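PDB 2EQD: endoglucanase from Clostridium thermocellum, which probably hydrolyses internal beta-1,4-glucosidic bonds of cellulose and xyloglucan, this chain containing the family 44 glycoside hydrolase part of the longer CelJ protein. Local coordinates for residues I183-A188 with G229-G234; V282-E287 with Y360-G365; A217-D222 with E272-L277. The protein carries 1 engineered substitution. One frame throughout, in Å; residues are numbered along the deposited sequence.

Interaction 1: I183-A188 with G229-G234; sequences IDNQPA and GPALYG. Engineered in segment 183-188: Q186 (natural residue Glu). With BGC (beta-D-glucopyranose), chain B; BGC (beta-D-glucopyranose), chain C; BGC (beta-D-glucopyranose), chain D.
In the glucan-binding cleft, Q186 and Y233 meet beside three of the bound glucose units. Q186 is engineered, replacing a natural glutamate. Its side chain runs extended beyond CG and crosses that of Y233 at about a right angle, the amide plane turned 71° from the phenol ring, and NE2 lies 3.1 Å from Y233 CB. The same NE2 comes within 2.8 Å of O2 of the glucose in chain B. N185 reaches this hydroxyl too, through a long, weak hydrogen bond from ND2 to O2 (3.5 Å), while N185 OD1 is taken by H283. The Asn-Glu order of the natural sequence, at the C-terminal end of the fourth strand of a TIM barrel, resembles that of clan GH-A glycosidases, whose glutamate is the acid/base; the natural residue probably has that role. Between the backbones is one weak hydrogen bond, from Q186 N to A231 O (2.9 Å, 127° at the hydrogen). P187 packs CD against L232 CD2 at 4.2 Å, and A231 directs its methyl toward the 183-188 loop. Y233, with CG between backbone N and carbonyl carbon (chi1 86°), carries OH to Q242 and within 3.6 Å of O5 of the glucose in chain D.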
loop_
_atom_site.group_PDB
_atom_site.type_symbol
_atom_site.label_atom_id
_atom_site.label_comp_id
_atom_site.label_asym_id
_atom_site.label_seq_id
_atom_site.Cartn_x
_atom_site.Cartn_y
_atom_site.Cartn_z
ATOM N N ILE A 183 -3.832 0.283 13.024
ATOM C CA ILE A 183 -3.606 -0.363 14.298
ATOM C C ILE A 183 -2.199 -0.954 14.310
ATOM O O ILE A 183 -1.989 -2.154 14.091
ATOM C CB ILE A 183 -4.669 -1.455 14.539
ATOM C CG1 ILE A 183 -6.060 -0.810 14.520
ATOM C CG2 ILE A 183 -4.431 -2.138 15.873
ATOM C CD1 ILE A 183 -7.183 -1.798 14.588
ATOM N N ASP A 184 -1.240 -0.067 14.542
ATOM C CA ASP A 184 0.156 -0.437 14.619
ATOM C C ASP A 184 0.711 -0.932 13.300
ATOM O O ASP A 184 0.240 -0.549 12.232
ATOM C CB ASP A 184 0.348 -1.504 15.700
ATOM C CG ASP A 184 1.689 -1.383 16.409
ATOM O OD1 ASP A 184 2.739 -1.627 15.770
ATOM O OD2 ASP A 184 1.692 -1.031 17.613
ATOM N N ASN A 185 1.716 -1.795 13.385
ATOM C CA ASN A 185 2.380 -2.328 12.209
ATOM C C ASN A 185 2.889 -3.728 12.478
ATOM O O ASN A 185 3.574 -3.972 13.465
ATOM C CB ASN A 185 3.559 -1.422 11.841
ATOM C CG ASN A 185 4.294 -1.880 10.596
ATOM O OD1 ASN A 185 3.756 -1.855 9.483
ATOM N ND2 ASN A 185 5.538 -2.301 10.777
ATOM N N GLN A 186 2.541 -4.646 11.591
ATOM C CA GLN A 186 2.966 -6.035 11.686
ATOM C C GLN A 186 3.073 -6.567 13.114
ATOM O O GLN A 186 4.165 -6.702 13.669
ATOM C CB GLN A 186 4.297 -6.206 10.946
ATOM C CG GLN A 186 4.368 -5.425 9.643
ATOM C CD GLN A 186 5.634 -5.680 8.838
ATOM O OE1 GLN A 186 6.729 -5.861 9.395
ATOM N NE2 GLN A 186 5.494 -5.668 7.514
ATOM N N PRO A 187 1.930 -6.911 13.722
ATOM C CA PRO A 187 1.940 -7.430 15.093
ATOM C C PRO A 187 2.588 -8.820 15.204
ATOM O O PRO A 187 3.254 -9.124 16.189
ATOM C CB PRO A 187 0.457 -7.440 15.455
ATOM C CG PRO A 187 -0.196 -7.794 14.141
ATOM C CD PRO A 187 0.566 -6.931 13.153
ATOM N N ALA A 188 2.383 -9.672 14.202
ATOM C CA ALA A 188 2.978 -11.002 14.241
ATOM C C ALA A 188 4.490 -10.915 14.369
ATOM O O ALA A 188 5.127 -11.917 14.686
ATOM C CB ALA A 188 2.609 -11.789 12.991
ATOM N N GLY A 229 -6.300 -2.370 9.442
ATOM C CA GLY A 229 -5.778 -3.432 10.282
ATOM C C GLY A 229 -5.698 -4.716 9.492
ATOM O O GLY A 229 -6.439 -4.871 8.526
ATOM N N PRO A 230 -4.821 -5.661 9.869
ATOM C CA PRO A 230 -3.881 -5.631 10.995
ATOM C C PRO A 230 -2.472 -5.217 10.570
ATOM O O PRO A 230 -1.565 -5.116 11.412
ATOM C CB PRO A 230 -3.887 -7.084 11.503
ATOM C CG PRO A 230 -4.907 -7.831 10.603
ATOM C CD PRO A 230 -4.921 -7.027 9.340
ATOM N N ALA A 231 -2.289 -4.998 9.271
ATOM C CA ALA A 231 -0.990 -4.623 8.739
ATOM C C ALA A 231 -0.049 -5.824 8.814
ATOM O O ALA A 231 1.083 -5.707 9.266
ATOM C CB ALA A 231 -0.422 -3.457 9.532
ATOM N N LEU A 232 -0.517 -6.986 8.378
ATOM C CA LEU A 232 0.312 -8.181 8.426
ATOM C C LEU A 232 1.478 -8.045 7.458
ATOM O O LEU A 232 1.318 -7.619 6.320
ATOM C CB LEU A 232 -0.534 -9.420 8.119
ATOM C CG LEU A 232 -1.813 -9.469 8.970
ATOM C CD1 LEU A 232 -2.601 -10.717 8.617
ATOM C CD2 LEU A 232 -1.489 -9.442 10.443
ATOM N N TYR A 233 2.660 -8.403 7.938
ATOM C CA TYR A 233 3.885 -8.297 7.160
ATOM C C TYR A 233 3.896 -9.157 5.910
ATOM O O TYR A 233 4.356 -8.722 4.864
ATOM C CB TYR A 233 5.074 -8.677 8.048
ATOM C CG TYR A 233 5.365 -10.157 8.106
ATOM C CD1 TYR A 233 6.233 -10.741 7.188
ATOM C CD2 TYR A 233 4.797 -10.965 9.088
ATOM C CE1 TYR A 233 6.535 -12.090 7.251
ATOM C CE2 TYR A 233 5.090 -12.319 9.163
ATOM C CZ TYR A 233 5.968 -12.877 8.241
ATOM O OH TYR A 233 6.320 -14.212 8.319
ATOM N N GLY A 234 3.408 -10.387 6.023
ATOM C CA GLY A 234 3.421 -11.273 4.879
ATOM C C GLY A 234 2.585 -12.518 5.077
ATOM O O GLY A 234 1.980 -12.734 6.125
HETATM C C2 BGC B . 8.335 -3.316 7.827
HETATM C C3 BGC B . 8.951 -1.948 7.512
HETATM C C4 BGC B . 10.384 -2.120 7.016
HETATM C C5 BGC B . 10.309 -2.884 5.706
HETATM C C6 BGC B . 11.621 -3.640 5.470
HETATM C C1 BGC B . 8.835 -4.385 6.848
HETATM O O2 BGC B . 6.915 -3.217 7.731
HETATM O O3 BGC B . 8.939 -1.135 8.688
HETATM O O4 BGC B . 11.054 -0.865 6.804
HETATM O O5 BGC B . 9.154 -3.732 5.608
HETATM O O6 BGC B . 11.528 -4.379 4.251
HETATM C C2 BGC C . 9.683 -8.739 6.700
HETATM C C3 BGC C . 9.619 -7.242 6.369
HETATM C C4 BGC C . 9.879 -6.406 7.626
HETATM C C5 BGC C . 11.155 -6.894 8.295
HETATM C C6 BGC C . 11.293 -6.194 9.649
HETATM C C1 BGC C . 11.070 -9.054 7.263
HETATM O O2 BGC C . 9.449 -9.487 5.508
HETATM O O3 BGC C . 8.338 -6.934 5.823
HETATM O O4 BGC C . 10.036 -5.006 7.336
HETATM O O5 BGC C . 11.197 -8.318 8.489
HETATM O O6 BGC C . 12.392 -6.760 10.372
HETATM C C2 BGC D . 10.143 -13.034 5.108
HETATM C C3 BGC D . 10.991 -11.868 5.624
HETATM C C4 BGC D . 10.484 -11.432 6.999
HETATM C C5 BGC D . 10.577 -12.665 7.883
HETATM C C6 BGC D . 10.179 -12.295 9.313
HETATM C C1 BGC D . 10.149 -14.194 6.110
HETATM O O2 BGC D . 10.673 -13.487 3.863
HETATM O O3 BGC D . 10.918 -10.784 4.696
HETATM O O4 BGC D . 11.312 -10.428 7.611
HETATM O O5 BGC D . 9.732 -13.725 7.400
HETATM O O6 BGC D . 10.367 -13.425 10.168
#

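Interaction 2: V282-E287 with Y360-G365; sequences VHWYPE and YDYGGG. With BGC (beta-D-glucopyranose), chain B; BGC (beta-D-glucopyranose), chain E; BGC (beta-D-glucopyranose), chain D.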
loop_
_atom_site.group_PDB
_atom_site.type_symbol
_atom_site.label_atom_id
_atom_site.label_comp_id
_atom_site.label_asym_id
_atom_site.label_seq_id
_atom_site.Cartn_x
_atom_site.Cartn_y
_atom_site.Cartn_z
ATOM N N VAL A 282 -2.923 -5.329 4.762
ATOM C CA VAL A 282 -1.861 -6.326 4.741
ATOM C C VAL A 282 -0.671 -5.814 3.929
ATOM O O VAL A 282 -0.828 -4.928 3.080
ATOM C CB VAL A 282 -2.348 -7.660 4.107
ATOM C CG1 VAL A 282 -3.638 -8.096 4.764
ATOM C CG2 VAL A 282 -2.558 -7.493 2.610
ATOM N N HIS A 283 0.514 -6.365 4.198
ATOM C CA HIS A 283 1.727 -5.985 3.479
ATOM C C HIS A 283 2.073 -7.122 2.518
ATOM O O HIS A 283 1.884 -8.292 2.845
ATOM C CB HIS A 283 2.890 -5.745 4.449
ATOM C CG HIS A 283 2.683 -4.580 5.369
ATOM N ND1 HIS A 283 1.945 -3.471 5.014
ATOM C CD2 HIS A 283 3.154 -4.332 6.615
ATOM C CE1 HIS A 283 1.969 -2.592 6.000
ATOM N NE2 HIS A 283 2.696 -3.090 6.984
ATOM N N TRP A 284 2.582 -6.779 1.337
ATOM C CA TRP A 284 2.916 -7.790 0.340
ATOM C C TRP A 284 4.268 -7.591 -0.338
ATOM O O TRP A 284 4.438 -6.690 -1.160
ATOM C CB TRP A 284 1.801 -7.841 -0.721
ATOM C CG TRP A 284 1.977 -8.909 -1.761
ATOM C CD1 TRP A 284 2.475 -8.754 -3.026
ATOM C CD2 TRP A 284 1.671 -10.303 -1.621
ATOM N NE1 TRP A 284 2.493 -9.967 -3.684
ATOM C CE2 TRP A 284 2.006 -10.933 -2.842
ATOM C CE3 TRP A 284 1.148 -11.082 -0.579
ATOM C CZ2 TRP A 284 1.831 -12.310 -3.049
ATOM C CZ3 TRP A 284 0.975 -12.450 -0.783
ATOM C CH2 TRP A 284 1.318 -13.050 -2.013
ATOM N N TYR A 285 5.229 -8.431 0.026
ATOM C CA TYR A 285 6.567 -8.406 -0.562
ATOM C C TYR A 285 6.709 -9.732 -1.300
ATOM O O TYR A 285 6.781 -10.796 -0.683
ATOM C CB TYR A 285 7.641 -8.290 0.528
ATOM C CG TYR A 285 7.701 -6.928 1.181
ATOM C CD1 TYR A 285 8.446 -5.902 0.617
ATOM C CD2 TYR A 285 6.984 -6.657 2.338
ATOM C CE1 TYR A 285 8.479 -4.630 1.195
ATOM C CE2 TYR A 285 7.003 -5.394 2.922
ATOM C CZ TYR A 285 7.752 -4.381 2.346
ATOM O OH TYR A 285 7.772 -3.124 2.914
ATOM N N PRO A 286 6.730 -9.687 -2.638
ATOM C CA PRO A 286 6.857 -10.903 -3.438
ATOM C C PRO A 286 7.961 -11.852 -2.971
ATOM O O PRO A 286 9.101 -11.429 -2.767
ATOM C CB PRO A 286 7.140 -10.361 -4.835
ATOM C CG PRO A 286 6.427 -9.069 -4.849
ATOM C CD PRO A 286 6.745 -8.492 -3.501
ATOM N N GLU A 287 7.616 -13.126 -2.795
ATOM C CA GLU A 287 8.594 -14.143 -2.412
ATOM C C GLU A 287 9.065 -14.736 -3.744
ATOM O O GLU A 287 9.995 -15.549 -3.804
ATOM C CB GLU A 287 7.951 -15.222 -1.527
ATOM C CG GLU A 287 7.659 -14.756 -0.107
ATOM C CD GLU A 287 8.890 -14.766 0.799
ATOM O OE1 GLU A 287 9.989 -14.375 0.338
ATOM O OE2 GLU A 287 8.749 -15.158 1.985
ATOM N N TYR A 360 4.523 -2.723 -0.053
ATOM C CA TYR A 360 4.827 -3.615 -1.157
ATOM C C TYR A 360 6.014 -3.020 -1.906
ATOM O O TYR A 360 6.243 -1.797 -1.855
ATOM C CB TYR A 360 3.610 -3.752 -2.086
ATOM C CG TYR A 360 3.355 -2.568 -3.003
ATOM C CD1 TYR A 360 4.144 -2.349 -4.136
ATOM C CD2 TYR A 360 2.321 -1.669 -2.743
ATOM C CE1 TYR A 360 3.907 -1.265 -4.987
ATOM C CE2 TYR A 360 2.079 -0.583 -3.589
ATOM C CZ TYR A 360 2.877 -0.391 -4.708
ATOM O OH TYR A 360 2.647 0.665 -5.550
ATOM N N ASP A 361 6.756 -3.896 -2.588
ATOM C CA ASP A 361 7.936 -3.527 -3.373
ATOM C C ASP A 361 8.283 -4.728 -4.245
ATOM O O ASP A 361 8.519 -5.826 -3.735
ATOM C CB ASP A 361 9.115 -3.190 -2.441
ATOM C CG ASP A 361 10.401 -2.855 -3.198
ATOM O OD1 ASP A 361 10.373 -2.773 -4.446
ATOM O OD2 ASP A 361 11.453 -2.670 -2.543
ATOM N N TYR A 362 8.299 -4.529 -5.558
ATOM C CA TYR A 362 8.622 -5.627 -6.463
ATOM C C TYR A 362 10.087 -5.643 -6.909
ATOM O O TYR A 362 10.481 -6.401 -7.799
ATOM C CB TYR A 362 7.676 -5.608 -7.673
ATOM C CG TYR A 362 6.361 -6.284 -7.367
ATOM C CD1 TYR A 362 5.539 -5.804 -6.354
ATOM C CD2 TYR A 362 5.973 -7.451 -8.040
ATOM C CE1 TYR A 362 4.366 -6.467 -6.004
ATOM C CE2 TYR A 362 4.802 -8.127 -7.700
ATOM C CZ TYR A 362 4.007 -7.627 -6.681
ATOM O OH TYR A 362 2.863 -8.292 -6.305
ATOM N N GLY A 363 10.888 -4.804 -6.270
ATOM C CA GLY A 363 12.300 -4.751 -6.585
ATOM C C GLY A 363 12.611 -4.064 -7.892
ATOM O O GLY A 363 11.728 -3.461 -8.506
ATOM N N GLY A 364 13.875 -4.152 -8.301
ATOM C CA GLY A 364 14.316 -3.547 -9.545
ATOM C C GLY A 364 13.965 -2.079 -9.640
ATOM O O GLY A 364 13.826 -1.539 -10.730
ATOM N N GLY A 365 13.823 -1.436 -8.490
ATOM C CA GLY A 365 13.463 -0.035 -8.447
ATOM C C GLY A 365 14.218 0.888 -9.375
ATOM O O GLY A 365 13.712 1.959 -9.725
HETATM C C2 BGC B . 8.335 -3.316 7.827
HETATM C C3 BGC B . 8.951 -1.948 7.512
HETATM C C4 BGC B . 10.384 -2.120 7.016
HETATM C C5 BGC B . 10.309 -2.884 5.706
HETATM C C6 BGC B . 11.621 -3.640 5.470
HETATM C C1 BGC B . 8.835 -4.385 6.848
HETATM O O2 BGC B . 6.915 -3.217 7.731
HETATM O O3 BGC B . 8.939 -1.135 8.688
HETATM O O4 BGC B . 11.054 -0.865 6.804
HETATM O O5 BGC B . 9.154 -3.732 5.608
HETATM O O6 BGC B . 11.528 -4.379 4.251
HETATM C C2 BGC E . 8.906 -18.838 6.590
HETATM C C3 BGC E . 8.519 -17.361 6.547
HETATM C C4 BGC E . 9.668 -16.538 5.950
HETATM C C5 BGC E . 10.149 -17.192 4.664
HETATM C C6 BGC E . 11.467 -16.538 4.255
HETATM C C1 BGC E . 9.144 -19.318 5.162
HETATM O O2 BGC E . 7.858 -19.586 7.223
HETATM O O3 BGC E . 8.230 -16.896 7.866
HETATM O O4 BGC E . 9.234 -15.202 5.654
HETATM O O5 BGC E . 10.329 -18.614 4.758
HETATM O O6 BGC E . 11.992 -17.195 3.093
HETATM C C2 BGC D . 10.143 -13.034 5.108
HETATM C C3 BGC D . 10.991 -11.868 5.624
HETATM C C4 BGC D . 10.484 -11.432 6.999
HETATM C C5 BGC D . 10.577 -12.665 7.883
HETATM C C6 BGC D . 10.179 -12.295 9.313
HETATM C C1 BGC D . 10.149 -14.194 6.110
HETATM O O2 BGC D . 10.673 -13.487 3.863
HETATM O O3 BGC D . 10.918 -10.784 4.696
HETATM O O4 BGC D . 11.312 -10.428 7.611
HETATM O O5 BGC D . 9.732 -13.725 7.400
HETATM O O6 BGC D . 10.367 -13.425 10.168
#
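The parallel neighbours 279-284 and 354-360 of the barrel bring W284 CA and Y360 CA to 4.8 Å, and W284 O faces Y360 CA in a CA-H...O contact of 3.1 Å. Further along the two segments, side chains take over the contact. P286 sets CG squarely over the Y362 ring, 3.3 Å from its centroid and 9° off the normal, a CH-pi contact in which the proline crosses the tyrosine at about a right angle. Y362 OH then lies at the edge of the W284 indole, near its plane and 3.1 Å from NE1. The indole reaches it because W284 CG stands anti to the backbone N (chi1 -176°). D361 closes an Asx turn, OD1 accepting from G363 N at 2.8 Å from above the carboxylate plane. E287 OE1 pairs with R294, while OE2 accepts from W327 and from O2 of the glucose in chain D (3.2 Å). On the cleft side, Y285 has Y360 CA over one ring face and D361 CB at 4.0 Å from CE1. Y285 OH is bonded to E359 and lies 3.1 Å from O5 of the glucose in chain B. Packing of the Y285 ring on Y360 and D361, together with the bond to E359, is consistent with fixing a hydroxyl beside the sugar.

Interaction 3: A217-D222 with E272-L277; sequences AVKKVD and EGKRLL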
loop_
_atom_site.group_PDB
_atom_site.type_symbol
_atom_site.label_atom_id
_atom_site.label_comp_id
_atom_site.label_asym_id
_atom_site.label_seq_id
_atom_site.Cartn_x
_atom_site.Cartn_y
_atom_site.Cartn_z
ATOM N N ALA A 217 -11.982 3.604 20.706
ATOM C CA ALA A 217 -11.325 4.766 21.271
ATOM C C ALA A 217 -11.216 5.867 20.223
ATOM O O ALA A 217 -11.511 7.028 20.498
ATOM C CB ALA A 217 -9.941 4.381 21.782
ATOM N N VAL A 218 -10.809 5.482 19.016
ATOM C CA VAL A 218 -10.630 6.423 17.920
ATOM C C VAL A 218 -11.921 6.903 17.276
ATOM O O VAL A 218 -12.077 8.096 17.021
ATOM C CB VAL A 218 -9.725 5.817 16.826
ATOM C CG1 VAL A 218 -9.871 6.587 15.524
ATOM C CG2 VAL A 218 -8.290 5.855 17.285
ATOM N N LYS A 219 -12.845 5.985 17.005
ATOM C CA LYS A 219 -14.109 6.355 16.376
ATOM C C LYS A 219 -15.013 7.216 17.264
ATOM O O LYS A 219 -16.144 7.531 16.890
ATOM C CB LYS A 219 -14.853 5.097 15.928
ATOM C CG LYS A 219 -14.176 4.382 14.773
ATOM C CD LYS A 219 -14.975 3.164 14.303
ATOM C CE LYS A 219 -14.431 2.625 12.993
ATOM N NZ LYS A 219 -14.450 3.679 11.938
ATOM N N LYS A 220 -14.519 7.587 18.443
ATOM C CA LYS A 220 -15.288 8.424 19.356
ATOM C C LYS A 220 -14.695 9.818 19.353
ATOM O O LYS A 220 -15.254 10.743 19.934
ATOM C CB LYS A 220 -15.282 7.841 20.772
ATOM C CG LYS A 220 -16.153 6.598 20.916
ATOM C CD LYS A 220 -16.330 6.157 22.369
ATOM C CE LYS A 220 -15.055 5.560 22.963
ATOM N NZ LYS A 220 -15.293 4.979 24.319
ATOM N N VAL A 221 -13.551 9.958 18.692
ATOM C CA VAL A 221 -12.874 11.240 18.579
ATOM C C VAL A 221 -13.021 11.697 17.133
ATOM O O VAL A 221 -12.777 12.855 16.799
ATOM C CB VAL A 221 -11.392 11.108 18.937
ATOM C CG1 VAL A 221 -10.684 12.455 18.797
ATOM C CG2 VAL A 221 -11.269 10.574 20.352
ATOM N N ASP A 222 -13.433 10.767 16.280
ATOM C CA ASP A 222 -13.640 11.046 14.864
ATOM C C ASP A 222 -14.419 9.894 14.249
ATOM O O ASP A 222 -13.842 8.924 13.776
ATOM C CB ASP A 222 -12.309 11.203 14.131
ATOM C CG ASP A 222 -12.498 11.607 12.683
ATOM O OD1 ASP A 222 -13.576 11.304 12.123
ATOM O OD2 ASP A 222 -11.572 12.218 12.109
ATOM N N GLU A 272 -20.962 -3.680 18.845
ATOM C CA GLU A 272 -20.767 -2.260 19.143
ATOM C C GLU A 272 -21.809 -1.373 18.463
ATOM O O GLU A 272 -21.990 -0.208 18.832
ATOM C CB GLU A 272 -19.369 -1.813 18.716
ATOM C CG GLU A 272 -19.046 -0.370 19.052
ATOM C CD GLU A 272 -19.189 -0.070 20.528
ATOM O OE1 GLU A 272 -19.224 -1.027 21.330
ATOM O OE2 GLU A 272 -19.255 1.124 20.892
ATOM N N GLY A 273 -22.486 -1.928 17.464
ATOM C CA GLY A 273 -23.494 -1.162 16.759
ATOM C C GLY A 273 -22.931 -0.304 15.640
ATOM O O GLY A 273 -23.635 0.539 15.080
ATOM N N LYS A 274 -21.657 -0.504 15.314
ATOM C CA LYS A 274 -21.035 0.256 14.234
ATOM C C LYS A 274 -19.754 -0.391 13.733
ATOM O O LYS A 274 -19.074 -1.104 14.475
ATOM C CB LYS A 274 -20.746 1.693 14.673
ATOM C CG LYS A 274 -19.537 1.881 15.567
ATOM C CD LYS A 274 -19.391 3.353 15.880
ATOM C CE LYS A 274 -18.305 3.629 16.890
ATOM N NZ LYS A 274 -18.343 5.072 17.304
ATOM N N ARG A 275 -19.436 -0.138 12.465
ATOM C CA ARG A 275 -18.241 -0.687 11.837
ATOM C C ARG A 275 -16.975 -0.231 12.567
ATOM O O ARG A 275 -16.764 0.965 12.795
ATOM C CB ARG A 275 -18.191 -0.262 10.362
ATOM C CG ARG A 275 -16.974 -0.758 9.581
ATOM C CD ARG A 275 -17.124 -0.474 8.082
ATOM N NE ARG A 275 -17.925 -1.492 7.398
ATOM C CZ ARG A 275 -17.412 -2.571 6.814
ATOM N NH1 ARG A 275 -16.098 -2.766 6.827
ATOM N NH2 ARG A 275 -18.209 -3.460 6.223
ATOM N N LEU A 276 -16.148 -1.205 12.941
ATOM C CA LEU A 276 -14.900 -0.925 13.640
ATOM C C LEU A 276 -13.719 -1.123 12.694
ATOM O O LEU A 276 -12.674 -0.497 12.852
ATOM C CB LEU A 276 -14.766 -1.834 14.863
ATOM C CG LEU A 276 -15.845 -1.638 15.935
ATOM C CD1 LEU A 276 -15.641 -2.658 17.044
ATOM C CD2 LEU A 276 -15.793 -0.214 16.483
ATOM N N LEU A 277 -13.899 -1.995 11.706
ATOM C CA LEU A 277 -12.861 -2.245 10.709
ATOM C C LEU A 277 -13.311 -1.648 9.376
ATOM O O LEU A 277 -14.320 -2.061 8.801
ATOM C CB LEU A 277 -12.609 -3.745 10.540
ATOM C CG LEU A 277 -11.462 -4.111 9.591
ATOM C CD1 LEU A 277 -10.156 -3.549 10.130
ATOM C CD2 LEU A 277 -11.363 -5.618 9.445
#
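K219 and K274 lie together on the outer part of the TIM barrel, where the C-terminal part of helix 204-219 meets the loop linking helix 257-272 to strand 279-284. K274 lies extended beyond CG and delivers NZ to the backbone O of K219 in a weak hydrogen bond of 3.3 Å. On the way its CE passes 3.9 Å from K219 CB. An ammonium in this place, near the C-terminal part of a helix, may be favoured by the helix dipole. K219 in turn stretches across the loop, and its CD touches L276 CD2 at 4.1 Å, the two side chains crossing at a slant. A bend at the last torsion (chi4 -58°) sets its NZ for a salt bridge with D278, and K219 NZ and K274 NZ are 6.8 Å apart. Further out, the flanking charges have partners of their own: K220 pairs with E140, and E272 with K216 of helix 204-219. G273, with positive phi, is the first residue past helix 257-272, and the backbone of L276 bonds S269 OG through N and S215 OG through O. The leucine side chain touches V212 of helix 204-219 and M265 of helix 257-272. The R275 side chain leads away from the 217-222 segment; its NH1 bonds T353 and donates to L277 O at 2.7 Å, meeting the carbonyl at a C=O...N angle of 162°.

In the fold
Interactions 1 and 2 belong to the same glucan-binding cleft, their centres 15 Å apart, on neighbouring barrel strands 226-232 and 279-284. H283 joins them through its backbone as well as its ring: its N lies 2.6 Å from L232 O, a probable hydrogen bond. Both contacts touch the glucose units of chains B and D, and E359, which precedes segment 360-365, is also bonded to the sugar. Interaction 3 lies at the other end of the barrel, 19 Å from interaction 1 between centres and 31 Å from interaction 2. It packs on interaction 1, L277 CD1 lying 4.1 Å from G229 N, but stays about 9 Å from interaction 2 at the nearest atoms.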